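Local coordinates for protein transaminase (Bacillus megaterium, PDB 5G0A) that probably catalyses pyridoxal-5'-phosphate-dependent, S-selective transfer of amino groups between amines and carbonyl compounds, at residues 248-251 against 252-256; 392-395 against 396-399. All coordinates share one frame; numbering follows the deposited sequence.

Contact 1 of 2, residues 248-251 against 252-256; sequences PYEY and IPQIR
The carbonyls of E250 and Y251 turn to the amides of Q254 and I255, where a type I beta turn, P248 to Y251, runs directly into the first turn of helix 251-262. Within the beta turn, Y251 N bonds to P248 O. The helical bonds follow: Q254 N to E250 O at 3.0 Å, and I255 N to Y251 O at 2.8 Å, the second almost in line with the carbonyl. Between turn and helix sits a water that gives a proton to P248 O and takes one from I252 N.

Of the side chains, Y251 and I255 make the main packing. A chi1 of 180° swings the Y251 ring away from its own backbone nitrogen and alongside the next turn, and I255 CG1 lies over one of its faces, 3.7 Å from the centroid: a CH-pi contact displaced toward the phenol end. I255 CD1 reaches on to Y251 OH, at 3.6 Å, and I252 CD1 approaches the ring carbon CD2 of Y251 at 3.9 Å. The hydroxyl itself is bonded to R144. P253 packs its ring against the turn, with CD 3.3 Å from Y249 O. Q254 extends past E250, NE2 coming 3.8 Å from CG of E250, while its amide is held at both ends by the backbone of L213 and G211.

The chemistry is that of a helix start. P253 has no N-H to give to Y249 O and meets it with CD instead, as suits a first turn; water serves the amide of I252, and the ring-on-isoleucine pair packs against helix 214-226.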
# COMPACT_ATOMS: atom_id res chain seq x y z
N PRO B 248 11.88 29.71 8.98
CA PRO B 248 11.89 30.72 10.02
C PRO B 248 12.57 30.13 11.24
O PRO B 248 12.36 28.95 11.55
CB PRO B 248 10.40 30.94 10.31
CG PRO B 248 9.73 29.68 9.87
CD PRO B 248 10.52 29.24 8.67
N TYR B 249 13.38 30.93 11.92
CA TYR B 249 14.16 30.44 13.05
C TYR B 249 13.37 29.52 13.97
O TYR B 249 13.92 28.58 14.53
CB TYR B 249 14.73 31.61 13.89
CG TYR B 249 15.48 31.08 15.09
CD1 TYR B 249 16.78 30.61 14.95
CD2 TYR B 249 14.86 30.99 16.34
CE1 TYR B 249 17.47 30.10 16.04
CE2 TYR B 249 15.54 30.47 17.43
CZ TYR B 249 16.85 30.03 17.27
OH TYR B 249 17.54 29.51 18.33
N GLU B 250 12.09 29.81 14.16
CA GLU B 250 11.29 29.15 15.17
C GLU B 250 10.80 27.75 14.81
O GLU B 250 10.39 26.99 15.69
CB GLU B 250 10.08 30.00 15.53
CG GLU B 250 9.98 30.26 17.02
CD GLU B 250 11.27 30.82 17.58
OE1 GLU B 250 11.70 31.89 17.12
OE2 GLU B 250 11.87 30.18 18.48
N TYR B 251 10.80 27.44 13.52
CA TYR B 251 10.25 26.15 13.05
C TYR B 251 10.87 24.92 13.73
O TYR B 251 10.14 24.08 14.29
CB TYR B 251 10.36 26.06 11.52
CG TYR B 251 9.81 24.75 11.00
CD1 TYR B 251 8.45 24.59 10.74
CD2 TYR B 251 10.67 23.65 10.82
CE1 TYR B 251 7.93 23.37 10.29
CE2 TYR B 251 10.18 22.43 10.36
CZ TYR B 251 8.82 22.29 10.10
OH TYR B 251 8.36 21.08 9.65
N ILE B 252 12.20 24.81 13.70
CA ILE B 252 12.87 23.63 14.26
C ILE B 252 12.67 23.48 15.78
O ILE B 252 12.31 22.41 16.25
CB ILE B 252 14.38 23.56 13.82
CG1 ILE B 252 14.48 23.25 12.31
CG2 ILE B 252 15.13 22.51 14.65
CD1 ILE B 252 13.92 21.87 11.89
N PRO B 253 12.88 24.57 16.55
CA PRO B 253 12.53 24.42 17.96
C PRO B 253 11.07 24.00 18.17
O PRO B 253 10.79 23.19 19.07
CB PRO B 253 12.82 25.83 18.55
CG PRO B 253 13.87 26.38 17.66
CD PRO B 253 13.55 25.85 16.28
N GLN B 254 10.16 24.51 17.34
CA GLN B 254 8.76 24.12 17.50
C GLN B 254 8.49 22.66 17.12
O GLN B 254 7.65 22.01 17.73
CB GLN B 254 7.83 25.08 16.76
CG GLN B 254 7.60 26.36 17.55
CD GLN B 254 6.53 27.25 16.94
OE1 GLN B 254 5.67 26.81 16.18
NE2 GLN B 254 6.57 28.53 17.30
N ILE B 255 9.21 22.15 16.12
CA ILE B 255 9.09 20.73 15.77
C ILE B 255 9.64 19.83 16.87
O ILE B 255 9.06 18.79 17.17
CB ILE B 255 9.74 20.43 14.40
CG1 ILE B 255 8.88 20.98 13.25
CG2 ILE B 255 10.04 18.93 14.24
CD1 ILE B 255 7.48 20.38 13.09
N ARG B 256 10.76 20.23 17.47
CA ARG B 256 11.34 19.44 18.55
C ARG B 256 10.36 19.35 19.72
O ARG B 256 10.13 18.27 20.27
CB ARG B 256 12.69 20.03 18.99
CG ARG B 256 13.24 19.43 20.28
CD ARG B 256 13.81 18.02 20.13
NE ARG B 256 12.77 16.99 19.94
CZ ARG B 256 13.02 15.69 19.81
NH1 ARG B 256 14.25 15.21 19.86
NH2 ARG B 256 12.00 14.85 19.63
O HOH W 1 13.90 26.63 12.23

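Contact 2 of 2, residues 392-395 against 396-399; sequences IVNA and KTKT
N394 and T399 pair through their backbones, N394 N giving a bond to T399 O at 2.9 Å, and the four residues between them form the bend. The carbonyl of N394 points into this bend: K398 N lies almost straight ahead of the oxygen at 2.7 Å, though the bond is bent at the hydrogen, and T397 N adds a weak bond at 3.2 Å.

The N394 side chain can be followed outward from here. Its CB lies against T397 OG1, at 3.2 Å, with T399 O on its flank at 3.5 Å. CG stands trans to the N394 nitrogen (chi1 -175°), a setting that carries the amide along the bend; it too passes close to the threonine hydroxyl. OD1 then accepts K396 N at 3.1 Å in a nearly straight bond, 165° at the hydrogen, with the donor tilted 26° from the amide plane. ND2, at the other branch, comes no nearer than 4.1 Å to T397 OG1. That hydroxyl is in turn bonded to T399 OG1, linking the two exposed threonines. V393 packs against the returning chain at K398 and T399, its CG2 4.1 Å from CD of K398, whose ammonium group is tied to the K376 carbonyl.

The bond from OD1 to the amide two residues on is an Asx turn. It opens an alpha turn, right-handed helical over A395 to T397 and left-handed at K398, as in some four-residue hairpin loops, though no regular strand follows.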
# COMPACT_ATOMS: atom_id res chain seq x y z
N ILE B 392 15.57 34.52 -6.75
CA ILE B 392 15.65 35.27 -7.99
C ILE B 392 14.22 35.70 -8.39
O ILE B 392 13.30 34.89 -8.38
CB ILE B 392 16.31 34.43 -9.11
CG1 ILE B 392 17.72 33.96 -8.70
CG2 ILE B 392 16.37 35.20 -10.43
CD1 ILE B 392 18.78 35.05 -8.58
N VAL B 393 14.06 36.98 -8.70
CA VAL B 393 12.75 37.52 -9.06
C VAL B 393 12.86 38.47 -10.25
O VAL B 393 13.94 38.97 -10.56
CB VAL B 393 12.09 38.30 -7.90
CG1 VAL B 393 11.72 37.36 -6.75
CG2 VAL B 393 13.00 39.43 -7.43
N ASN B 394 11.73 38.70 -10.92
CA ASN B 394 11.61 39.75 -11.93
C ASN B 394 11.85 41.10 -11.25
O ASN B 394 11.14 41.46 -10.31
CB ASN B 394 10.22 39.68 -12.57
CG ASN B 394 10.03 40.67 -13.71
OD1 ASN B 394 10.61 41.76 -13.71
ND2 ASN B 394 9.22 40.30 -14.69
N ALA B 395 12.86 41.82 -11.72
CA ALA B 395 13.34 43.06 -11.09
C ALA B 395 12.27 44.16 -10.94
O ALA B 395 12.37 45.02 -10.06
CB ALA B 395 14.55 43.60 -11.84
N LYS B 396 11.27 44.13 -11.81
CA LYS B 396 10.23 45.17 -11.81
C LYS B 396 9.04 44.82 -10.90
O LYS B 396 8.40 45.71 -10.35
CB LYS B 396 9.74 45.43 -13.24
CG LYS B 396 10.87 45.70 -14.24
CD LYS B 396 10.36 46.22 -15.58
CE LYS B 396 10.60 47.72 -15.72
NZ LYS B 396 10.38 48.22 -17.11
N THR B 397 8.78 43.53 -10.75
CA THR B 397 7.64 43.05 -9.97
C THR B 397 8.03 42.51 -8.59
O THR B 397 7.19 42.41 -7.69
CB THR B 397 6.91 41.92 -10.71
OG1 THR B 397 7.80 40.80 -10.83
CG2 THR B 397 6.47 42.36 -12.10
N LYS B 398 9.31 42.15 -8.44
CA LYS B 398 9.81 41.47 -7.24
C LYS B 398 9.09 40.14 -6.97
O LYS B 398 8.99 39.71 -5.82
CB LYS B 398 9.77 42.40 -6.01
CG LYS B 398 10.78 43.54 -6.06
CD LYS B 398 12.20 43.07 -5.76
CE LYS B 398 13.20 44.19 -5.98
NZ LYS B 398 14.59 43.77 -5.64
N THR B 399 8.59 39.51 -8.03
CA THR B 399 7.92 38.20 -7.95
C THR B 399 8.62 37.22 -8.92
O THR B 399 9.26 37.65 -9.88
CB THR B 399 6.42 38.29 -8.30
OG1 THR B 399 6.25 38.86 -9.60
CG2 THR B 399 5.66 39.12 -7.27

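How the contacts relate
Going from the N terminus, the chain leaves strand 231-236, one of the central sheet's parallel strands, and reaches contact 1, which turns it into helix 251-262. That helix leads to strand 265-269, next to 231-236 in the sheet, completing a beta-alpha-beta crossover; E237 and D269 of the cofactor pocket lie at the C-terminal ends of these strands. Contact 2 comes much later, where the chain emerges from strand 387-392 and bends back before helix 418-427. The two local turns stand in series, neither nesting nor crossing. Their centres are 29 Å apart and their nearest atoms about 17 Å, so each shapes its own region.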